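Endoglucanase (Humicola insolens, PDB 1DYS) hydrolyses internal beta-1,4-glucosidic linkages of cellulose as a family 6 glycoside hydrolase, serving in the breakdown of plant biomass. Local coordinates at residues L83-R91 against E101-Y112; P138-T146 against W186-T196. All coordinates share one frame; numbering follows the deposited sequence.

Contact 1: L83-R91 against E101-Y112; sequences LVLYNLPDR and ELKLSQNGLNRY
Tyr112 swings its ring toward Pro89 with CG anti to the backbone N (chi1 -175°), while Asp90, its CG beside its own backbone N (chi1 -72°), turns its carboxylate to Leu104. Pro89 CD lies over one face of the tyrosine ring, 4.1 Å from its centroid, a CH-pi contact displaced toward the rim. At its CB the proline meets Leu104, whose CD2 comes to 3.5 Å, closer than usual for two carbons. A type II beta turn from Leu88 to Arg91 holds Asp90 so that its N donates to Leu102 O at 3.0 Å. In return Leu104 N gives its hydrogen to Asp90 OD1 at 2.9 Å, coming from above the carboxylate plane, so backbone and side chain of Asp90 together clasp residues 102-104. A water links Asp90 OD2 to Ser105 N, weakly at the serine end. At the far end of the contact Asn87 ND2 reaches Glu101 OE2 at 2.9 Å, on the anti side but tilted out of the carboxylate plane, amide and carboxylate planes 59° apart; the same oxygen also accepts from Ile56 N. Asn87 OD1 takes a bond from a water held in turn by Glu101 N. Leu85 CD2 and Leu88 CD1 pack near the phenol end of Tyr112, whose hydroxyl bonds to Glu137. The contact thus ties the loop that leaves the C-terminal end of strand 79-85 to the start of helix 108-126, with strand 132-136 beside Leu85 and helix 150-169 packed against Leu88 and Tyr112.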
loop_
_atom_site.group_PDB
_atom_site.type_symbol
_atom_site.label_atom_id
_atom_site.label_comp_id
_atom_site.label_asym_id
_atom_site.label_seq_id
_atom_site.Cartn_x
_atom_site.Cartn_y
_atom_site.Cartn_z
ATOM N N LEU A 83 -3.639 -14.032 -14.501
ATOM C CA LEU A 83 -3.879 -12.674 -13.976
ATOM C C LEU A 83 -4.648 -12.806 -12.655
ATOM O O LEU A 83 -5.556 -13.636 -12.582
ATOM C CB LEU A 83 -4.731 -11.808 -14.912
ATOM C CG LEU A 83 -4.093 -11.523 -16.279
ATOM C CD1 LEU A 83 -5.105 -10.718 -17.116
ATOM C CD2 LEU A 83 -2.784 -10.795 -16.122
ATOM N N VAL A 84 -4.343 -11.941 -11.689
ATOM C CA VAL A 84 -5.085 -11.977 -10.413
ATOM C C VAL A 84 -5.960 -10.706 -10.401
ATOM O O VAL A 84 -5.410 -9.633 -10.547
ATOM C CB VAL A 84 -4.159 -11.946 -9.187
ATOM C CG1 VAL A 84 -5.015 -12.203 -7.940
ATOM C CG2 VAL A 84 -3.098 -13.052 -9.280
ATOM N N LEU A 85 -7.270 -10.896 -10.388
ATOM C CA LEU A 85 -8.207 -9.753 -10.376
ATOM C C LEU A 85 -8.471 -9.552 -8.892
ATOM O O LEU A 85 -9.110 -10.399 -8.239
ATOM C CB LEU A 85 -9.450 -10.173 -11.175
ATOM C CG LEU A 85 -10.461 -9.057 -11.433
ATOM C CD1 LEU A 85 -11.166 -9.323 -12.754
ATOM C CD2 LEU A 85 -11.442 -8.957 -10.281
ATOM N N TYR A 86 -7.920 -8.453 -8.363
ATOM C CA TYR A 86 -7.926 -8.260 -6.912
ATOM C C TYR A 86 -8.073 -6.796 -6.523
ATOM O O TYR A 86 -7.068 -6.164 -6.225
ATOM C CB TYR A 86 -6.616 -8.849 -6.348
ATOM C CG TYR A 86 -6.334 -8.786 -4.888
ATOM C CD1 TYR A 86 -7.236 -9.222 -3.922
ATOM C CD2 TYR A 86 -5.118 -8.277 -4.402
ATOM C CE1 TYR A 86 -6.961 -9.211 -2.555
ATOM C CE2 TYR A 86 -4.830 -8.229 -3.060
ATOM C CZ TYR A 86 -5.750 -8.692 -2.133
ATOM O OH TYR A 86 -5.431 -8.634 -0.790
ATOM N N ASN A 87 -9.305 -6.302 -6.577
ATOM C CA ASN A 87 -9.513 -4.895 -6.129
ATOM C C ASN A 87 -10.889 -4.710 -5.539
ATOM O O ASN A 87 -11.506 -3.614 -5.632
ATOM C CB ASN A 87 -9.241 -3.974 -7.312
ATOM C CG ASN A 87 -8.940 -2.543 -6.849
ATOM O OD1 ASN A 87 -8.607 -2.297 -5.690
ATOM N ND2 ASN A 87 -9.059 -1.608 -7.772
ATOM N N LEU A 88 -11.407 -5.730 -4.854
ATOM C CA LEU A 88 -12.753 -5.622 -4.277
ATOM C C LEU A 88 -12.903 -4.464 -3.326
ATOM O O LEU A 88 -12.027 -4.082 -2.531
ATOM C CB LEU A 88 -12.972 -6.923 -3.445
ATOM C CG LEU A 88 -14.414 -7.335 -3.145
ATOM C CD1 LEU A 88 -15.151 -7.668 -4.437
ATOM C CD2 LEU A 88 -14.411 -8.532 -2.192
ATOM N N PRO A 89 -14.055 -3.814 -3.379
ATOM C CA PRO A 89 -14.323 -2.762 -2.403
ATOM C C PRO A 89 -14.367 -3.401 -1.025
ATOM O O PRO A 89 -14.875 -4.526 -0.804
ATOM C CB PRO A 89 -15.692 -2.150 -2.766
ATOM C CG PRO A 89 -15.889 -2.679 -4.143
ATOM C CD PRO A 89 -15.160 -4.009 -4.303
ATOM N N ASP A 90 -13.750 -2.765 -0.038
ATOM C CA ASP A 90 -13.632 -3.257 1.326
ATOM C C ASP A 90 -12.915 -4.610 1.376
ATOM O O ASP A 90 -13.251 -5.537 2.140
ATOM C CB ASP A 90 -15.006 -3.388 2.005
ATOM C CG ASP A 90 -15.593 -2.024 2.340
ATOM O OD1 ASP A 90 -14.974 -1.010 1.940
ATOM O OD2 ASP A 90 -16.673 -1.988 2.983
ATOM N N ARG A 91 -11.935 -4.722 0.496
ATOM C CA ARG A 91 -11.063 -5.879 0.328
ATOM C C ARG A 91 -10.517 -6.404 1.644
ATOM O O ARG A 91 -10.208 -5.623 2.544
ATOM C CB ARG A 91 -9.858 -5.415 -0.518
ATOM C CG ARG A 91 -9.219 -6.542 -1.334
ATOM C CD ARG A 91 -8.288 -5.982 -2.401
ATOM N NE ARG A 91 -7.058 -5.405 -1.805
ATOM C CZ ARG A 91 -6.103 -4.915 -2.595
ATOM N NH1 ARG A 91 -6.127 -4.883 -3.928
ATOM N NH2 ARG A 91 -5.024 -4.388 -1.958
ATOM N N GLU A 101 -7.676 0.170 -2.593
ATOM C CA GLU A 101 -8.064 1.556 -2.794
ATOM C C GLU A 101 -9.562 1.802 -2.815
ATOM O O GLU A 101 -9.942 2.988 -2.646
ATOM C CB GLU A 101 -7.413 2.074 -4.097
ATOM C CG GLU A 101 -8.080 1.385 -5.308
ATOM C CD GLU A 101 -7.191 1.504 -6.530
ATOM O OE1 GLU A 101 -6.140 2.184 -6.516
ATOM O OE2 GLU A 101 -7.574 0.875 -7.538
ATOM N N LEU A 102 -10.391 0.767 -2.928
ATOM C CA LEU A 102 -11.842 0.933 -3.024
ATOM C C LEU A 102 -12.531 0.592 -1.707
ATOM O O LEU A 102 -12.227 -0.378 -1.046
ATOM C CB LEU A 102 -12.442 0.067 -4.136
ATOM C CG LEU A 102 -11.842 0.293 -5.521
ATOM C CD1 LEU A 102 -12.572 -0.584 -6.535
ATOM C CD2 LEU A 102 -11.938 1.742 -5.959
ATOM N N LYS A 103 -13.421 1.491 -1.339
ATOM C CA LYS A 103 -14.212 1.355 -0.105
ATOM C C LYS A 103 -15.683 1.483 -0.454
ATOM O O LYS A 103 -16.057 2.357 -1.253
ATOM C CB LYS A 103 -13.800 2.457 0.884
ATOM C CG LYS A 103 -12.311 2.410 1.240
ATOM C CD LYS A 103 -11.948 3.358 2.355
ATOM C CE LYS A 103 -10.613 2.948 3.003
ATOM N NZ LYS A 103 -10.355 3.892 4.141
ATOM N N LEU A 104 -16.524 0.650 0.155
ATOM C CA LEU A 104 -17.950 0.704 -0.186
ATOM C C LEU A 104 -18.546 2.059 0.146
ATOM O O LEU A 104 -19.316 2.567 -0.675
ATOM C CB LEU A 104 -18.729 -0.445 0.441
ATOM C CG LEU A 104 -18.420 -1.839 -0.134
ATOM C CD1 LEU A 104 -19.060 -2.871 0.773
ATOM C CD2 LEU A 104 -18.928 -1.939 -1.565
ATOM N N SER A 105 -18.099 2.671 1.240
ATOM C CA SER A 105 -18.591 3.981 1.646
ATOM C C SER A 105 -18.035 5.135 0.823
ATOM O O SER A 105 -18.369 6.298 1.117
ATOM C CB SER A 105 -18.251 4.151 3.134
ATOM O OG SER A 105 -16.856 4.035 3.355
ATOM N N GLN A 106 -17.189 4.892 -0.169
ATOM C CA GLN A 106 -16.654 5.877 -1.076
ATOM C C GLN A 106 -16.995 5.461 -2.504
ATOM O O GLN A 106 -16.157 5.402 -3.411
ATOM C CB GLN A 106 -15.143 6.089 -0.921
ATOM C CG GLN A 106 -14.704 6.525 0.484
ATOM C CD GLN A 106 -13.185 6.543 0.601
ATOM O OE1 GLN A 106 -12.432 6.033 -0.244
ATOM N NE2 GLN A 106 -12.725 7.118 1.719
ATOM N N ASN A 107 -18.282 5.137 -2.712
ATOM C CA ASN A 107 -18.838 4.728 -3.989
ATOM C C ASN A 107 -18.052 3.560 -4.577
ATOM O O ASN A 107 -17.923 3.428 -5.779
ATOM C CB ASN A 107 -18.860 5.913 -4.966
ATOM C CG ASN A 107 -19.653 5.725 -6.244
ATOM O OD1 ASN A 107 -19.241 6.285 -7.277
ATOM N ND2 ASN A 107 -20.769 5.012 -6.253
ATOM N N GLY A 108 -17.538 2.681 -3.732
ATOM C CA GLY A 108 -16.612 1.638 -4.194
ATOM C C GLY A 108 -17.171 0.621 -5.140
ATOM O O GLY A 108 -16.458 0.141 -6.047
ATOM N N LEU A 109 -18.427 0.214 -4.960
ATOM C CA LEU A 109 -19.033 -0.719 -5.874
ATOM C C LEU A 109 -19.101 -0.169 -7.286
ATOM O O LEU A 109 -18.660 -0.820 -8.235
ATOM C CB LEU A 109 -20.430 -1.127 -5.350
ATOM C CG LEU A 109 -21.086 -2.097 -6.336
ATOM C CD1 LEU A 109 -20.263 -3.402 -6.376
ATOM C CD2 LEU A 109 -22.513 -2.426 -5.932
ATOM N N ASN A 110 -19.556 1.086 -7.473
ATOM C CA ASN A 110 -19.583 1.645 -8.813
ATOM C C ASN A 110 -18.190 1.783 -9.425
ATOM O O ASN A 110 -18.036 1.469 -10.606
ATOM C CB ASN A 110 -20.273 3.025 -8.832
ATOM C CG ASN A 110 -21.778 2.854 -8.774
ATOM O OD1 ASN A 110 -22.509 3.613 -8.112
ATOM N ND2 ASN A 110 -22.264 1.838 -9.476
ATOM N N ARG A 111 -17.195 2.217 -8.665
ATOM C CA ARG A 111 -15.820 2.414 -9.130
ATOM C C ARG A 111 -15.193 1.052 -9.526
ATOM O O ARG A 111 -14.508 0.957 -10.542
ATOM C CB ARG A 111 -14.963 3.124 -8.101
ATOM C CG ARG A 111 -15.432 4.509 -7.648
ATOM C CD ARG A 111 -14.548 5.051 -6.522
ATOM N NE ARG A 111 -14.849 6.491 -6.348
ATOM C CZ ARG A 111 -14.329 7.212 -5.347
ATOM N NH1 ARG A 111 -13.480 6.705 -4.458
ATOM N NH2 ARG A 111 -14.675 8.498 -5.278
ATOM N N TYR A 112 -15.497 0.031 -8.721
ATOM C CA TYR A 112 -15.049 -1.324 -9.060
ATOM C C TYR A 112 -15.634 -1.781 -10.394
ATOM O O TYR A 112 -14.901 -2.299 -11.241
ATOM C CB TYR A 112 -15.490 -2.322 -8.020
ATOM C CG TYR A 112 -15.027 -3.752 -8.147
ATOM C CD1 TYR A 112 -13.730 -4.134 -7.846
ATOM C CD2 TYR A 112 -15.936 -4.718 -8.529
ATOM C CE1 TYR A 112 -13.371 -5.482 -7.943
ATOM C CE2 TYR A 112 -15.576 -6.061 -8.610
ATOM C CZ TYR A 112 -14.277 -6.426 -8.301
ATOM O OH TYR A 112 -13.943 -7.761 -8.392
HETATM O O HOH W 1 -6.310 -1.409 -4.427
HETATM O O HOH W 2 -9.930 -2.266 -3.127
HETATM O O HOH W 3 -17.441 0.699 3.416
#

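Contact 2: P138-T146 against W186-T196; sequences PDAIGNMVT and WLGWADKLEPT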
loop_
_atom_site.group_PDB
_atom_site.type_symbol
_atom_site.label_atom_id
_atom_site.label_comp_id
_atom_site.label_asym_id
_atom_site.label_seq_id
_atom_site.Cartn_x
_atom_site.Cartn_y
_atom_site.Cartn_z
ATOM N N PRO A 138 -8.842 -13.133 -4.430
ATOM C CA PRO A 138 -8.244 -13.924 -3.368
ATOM C C PRO A 138 -8.836 -13.553 -2.010
ATOM O O PRO A 138 -9.044 -12.424 -1.599
ATOM C CB PRO A 138 -6.745 -13.614 -3.411
ATOM C CG PRO A 138 -6.574 -13.302 -4.891
ATOM C CD PRO A 138 -7.816 -12.538 -5.327
ATOM N N ASP A 139 -9.191 -14.584 -1.252
ATOM C CA ASP A 139 -9.746 -14.627 0.070
ATOM C C ASP A 139 -11.131 -14.004 0.202
ATOM O O ASP A 139 -11.577 -13.915 1.337
ATOM C CB ASP A 139 -8.811 -14.024 1.148
ATOM C CG ASP A 139 -7.570 -14.877 1.279
ATOM O OD1 ASP A 139 -7.697 -16.106 0.984
ATOM O OD2 ASP A 139 -6.498 -14.383 1.698
ATOM N N ALA A 140 -11.764 -13.503 -0.867
ATOM C CA ALA A 140 -13.064 -12.832 -0.674
ATOM C C ALA A 140 -14.070 -13.835 -0.108
ATOM O O ALA A 140 -14.763 -13.491 0.820
ATOM C CB ALA A 140 -13.581 -12.230 -1.978
ATOM N N ILE A 141 -14.172 -14.998 -0.736
ATOM C CA ILE A 141 -15.144 -15.990 -0.186
ATOM C C ILE A 141 -14.835 -16.415 1.216
ATOM O O ILE A 141 -15.738 -16.590 2.058
ATOM C CB ILE A 141 -15.220 -17.137 -1.190
ATOM C CG1 ILE A 141 -15.938 -16.610 -2.439
ATOM C CG2 ILE A 141 -15.988 -18.339 -0.625
ATOM C CD1 ILE A 141 -15.956 -17.627 -3.555
ATOM N N GLY A 142 -13.562 -16.531 1.598
ATOM C CA GLY A 142 -13.181 -16.846 2.975
ATOM C C GLY A 142 -13.780 -15.800 3.916
ATOM O O GLY A 142 -14.423 -16.135 4.903
ATOM N N ASN A 143 -13.565 -14.528 3.611
ATOM C CA ASN A 143 -14.068 -13.421 4.424
ATOM C C ASN A 143 -15.592 -13.414 4.463
ATOM O O ASN A 143 -16.173 -13.018 5.488
ATOM C CB ASN A 143 -13.457 -12.141 3.860
ATOM C CG ASN A 143 -12.053 -11.813 4.315
ATOM O OD1 ASN A 143 -11.899 -11.345 5.436
ATOM N ND2 ASN A 143 -11.089 -12.046 3.435
ATOM N N MET A 144 -16.261 -13.845 3.398
ATOM C CA MET A 144 -17.710 -13.938 3.368
ATOM C C MET A 144 -18.258 -15.077 4.228
ATOM O O MET A 144 -19.255 -14.839 4.939
ATOM C CB MET A 144 -18.217 -14.169 1.949
ATOM C CG MET A 144 -18.841 -12.981 1.250
ATOM S SD MET A 144 -18.741 -13.279 -0.523
ATOM C CE MET A 144 -17.283 -12.329 -0.945
ATOM N N VAL A 145 -17.642 -16.244 4.225
ATOM C CA VAL A 145 -18.068 -17.381 5.034
ATOM C C VAL A 145 -17.825 -17.252 6.525
ATOM O O VAL A 145 -18.613 -17.705 7.367
ATOM C CB VAL A 145 -17.340 -18.682 4.593
ATOM C CG1 VAL A 145 -17.458 -19.810 5.614
ATOM C CG2 VAL A 145 -17.833 -19.160 3.244
ATOM N N THR A 146 -16.653 -16.790 6.921
ATOM C CA THR A 146 -16.300 -16.746 8.337
ATOM C C THR A 146 -16.287 -15.336 8.890
ATOM O O THR A 146 -16.033 -15.122 10.076
ATOM C CB THR A 146 -14.938 -17.443 8.516
ATOM O OG1 THR A 146 -13.976 -16.696 7.748
ATOM C CG2 THR A 146 -14.973 -18.875 8.002
ATOM N N TRP A 186 -8.514 -22.665 6.122
ATOM C CA TRP A 186 -9.594 -21.727 6.377
ATOM C C TRP A 186 -10.949 -22.391 6.142
ATOM O O TRP A 186 -11.809 -22.377 7.011
ATOM C CB TRP A 186 -9.447 -20.547 5.386
ATOM C CG TRP A 186 -10.253 -19.323 5.710
ATOM C CD1 TRP A 186 -11.461 -19.214 6.342
ATOM C CD2 TRP A 186 -9.891 -17.961 5.363
ATOM N NE1 TRP A 186 -11.861 -17.893 6.446
ATOM C CE2 TRP A 186 -10.891 -17.114 5.846
ATOM C CE3 TRP A 186 -8.783 -17.387 4.718
ATOM C CZ2 TRP A 186 -10.864 -15.725 5.697
ATOM C CZ3 TRP A 186 -8.768 -16.006 4.579
ATOM C CH2 TRP A 186 -9.794 -15.187 5.041
ATOM N N LEU A 187 -11.156 -22.933 4.954
ATOM C CA LEU A 187 -12.445 -23.420 4.509
ATOM C C LEU A 187 -12.518 -24.928 4.242
ATOM O O LEU A 187 -13.554 -25.368 3.715
ATOM C CB LEU A 187 -12.805 -22.711 3.197
ATOM C CG LEU A 187 -12.889 -21.179 3.265
ATOM C CD1 LEU A 187 -13.299 -20.599 1.919
ATOM C CD2 LEU A 187 -13.858 -20.799 4.364
ATOM N N GLY A 188 -11.456 -25.611 4.602
ATOM C CA GLY A 188 -11.364 -27.058 4.370
ATOM C C GLY A 188 -11.930 -27.902 5.496
ATOM O O GLY A 188 -12.093 -29.108 5.309
ATOM N N TRP A 189 -12.175 -27.317 6.651
ATOM C CA TRP A 189 -12.786 -28.060 7.751
ATOM C C TRP A 189 -14.133 -28.617 7.333
ATOM O O TRP A 189 -14.826 -28.101 6.473
ATOM C CB TRP A 189 -13.073 -27.105 8.921
ATOM C CG TRP A 189 -11.761 -26.504 9.353
ATOM C CD1 TRP A 189 -11.286 -25.264 9.023
ATOM C CD2 TRP A 189 -10.760 -27.135 10.149
ATOM N NE1 TRP A 189 -10.044 -25.087 9.600
ATOM C CE2 TRP A 189 -9.702 -26.217 10.287
ATOM C CE3 TRP A 189 -10.657 -28.405 10.751
ATOM C CZ2 TRP A 189 -8.553 -26.508 11.023
ATOM C CZ3 TRP A 189 -9.511 -28.669 11.482
ATOM C CH2 TRP A 189 -8.468 -27.741 11.610
ATOM N N ALA A 190 -14.535 -29.662 8.053
ATOM C CA ALA A 190 -15.845 -30.271 7.822
ATOM C C ALA A 190 -16.995 -29.290 7.821
ATOM O O ALA A 190 -17.789 -29.249 6.882
ATOM C CB ALA A 190 -16.022 -31.289 8.964
ATOM N N ASP A 191 -17.148 -28.484 8.865
ATOM C CA ASP A 191 -18.222 -27.509 8.982
ATOM C C ASP A 191 -18.067 -26.296 8.071
ATOM O O ASP A 191 -18.938 -25.430 8.173
ATOM C CB ASP A 191 -18.353 -27.045 10.432
ATOM C CG ASP A 191 -17.320 -26.034 10.888
ATOM O OD1 ASP A 191 -16.218 -25.915 10.305
ATOM O OD2 ASP A 191 -17.616 -25.321 11.882
ATOM N N LYS A 192 -17.020 -26.208 7.248
ATOM C CA LYS A 192 -16.837 -25.107 6.344
ATOM C C LYS A 192 -16.999 -25.422 4.868
ATOM O O LYS A 192 -17.224 -24.473 4.116
ATOM C CB LYS A 192 -15.413 -24.513 6.432
ATOM C CG LYS A 192 -15.114 -23.858 7.766
ATOM C CD LYS A 192 -15.902 -22.562 7.880
ATOM C CE LYS A 192 -16.688 -22.545 9.179
ATOM N NZ LYS A 192 -15.790 -22.828 10.334
ATOM N N LEU A 193 -16.944 -26.676 4.450
ATOM C CA LEU A 193 -17.077 -27.013 3.034
ATOM C C LEU A 193 -18.404 -26.647 2.404
ATOM O O LEU A 193 -18.476 -26.204 1.239
ATOM C CB LEU A 193 -16.829 -28.517 2.838
ATOM C CG LEU A 193 -15.524 -29.114 3.339
ATOM C CD1 LEU A 193 -15.699 -30.621 3.532
ATOM C CD2 LEU A 193 -14.374 -28.829 2.389
ATOM N N GLU A 194 -19.502 -26.880 3.144
ATOM C CA GLU A 194 -20.814 -26.531 2.564
ATOM C C GLU A 194 -21.084 -25.045 2.554
ATOM O O GLU A 194 -21.460 -24.470 1.535
ATOM C CB GLU A 194 -21.974 -27.325 3.152
ATOM C CG GLU A 194 -21.913 -28.786 2.705
ATOM C CD GLU A 194 -22.157 -28.991 1.221
ATOM O OE1 GLU A 194 -22.604 -28.053 0.513
ATOM O OE2 GLU A 194 -21.890 -30.133 0.775
ATOM N N PRO A 195 -20.783 -24.332 3.621
ATOM C CA PRO A 195 -20.924 -22.884 3.667
ATOM C C PRO A 195 -20.102 -22.282 2.532
ATOM O O PRO A 195 -20.569 -21.323 1.924
ATOM C CB PRO A 195 -20.412 -22.417 5.043
ATOM C CG PRO A 195 -20.660 -23.672 5.846
ATOM C CD PRO A 195 -20.406 -24.868 4.928
ATOM N N THR A 196 -18.956 -22.877 2.182
ATOM C CA THR A 196 -18.181 -22.388 1.035
ATOM C C THR A 196 -18.884 -22.626 -0.282
ATOM O O THR A 196 -19.001 -21.763 -1.162
ATOM C CB THR A 196 -16.791 -23.069 1.004
ATOM O OG1 THR A 196 -16.181 -22.727 2.258
ATOM C CG2 THR A 196 -15.946 -22.542 -0.134
#
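Helices 140-146 and 190-196 cross at 110° with their axes 10.0 Å apart, Val145 nearing Pro195 there, while Gly142 faces Leu187 at the end of helix 184-187. All belong to the distorted alpha/beta barrel of family 6 glycoside hydrolases, and the packing is knobs-into-holes: Val145 sits among Leu187, Lys192, Pro195 and Thr196, while Leu187 fits among Ile141, Gly142, Val145 and Thr146. Trp186 CG, anti to the backbone N, carries the indole against Gly142, whose CA lies over one face, 4.0 Å from the centroid of the six-membered ring; the absence of a side chain at Gly142 lets the ring lie this close. Trp186 CZ3 approaches Asp139 CG at 3.7 Å, which places a probable substrate-binding indole beside the probable proton donor, the carboxylate tilted 47° from the ring. With a leucine in place of Trp186, Thr146 OG1 would probably lose its indole donor and Gly142 the flat surface covering it. Asn143 ND2 lies near Trp186 CH2 and bonds to Asp139 O, while its OD1 is held by Ser94. Thr146 OG1 accepts from Trp186 NE1 at 2.8 Å, almost straight at 168° and in the indole plane, and itself donates to Gly142 O.

Contacts 1 and 2 follow one another along the chain, and both form where the chain leaves the C-terminal ends of neighbouring strands of the parallel sheet, 79-85 and 132-136. Helix 150-169 borders both, through Leu88 and Tyr112 in contact 1 and Ala140 and Met144 in contact 2. Contact 1 is the more buried and joins a loop to a helix start through main-chain and carboxylate bonds and bridging waters; the second subunit also packs on its 101-112 side. Contact 2, partly buried, joins helices mainly by apolar knobs and one indole bond, and holds a probable catalytic acid, Asp139, and a probable substrate-binding residue, Trp186. The two meet where Pro138 packs on Val84 and Tyr86.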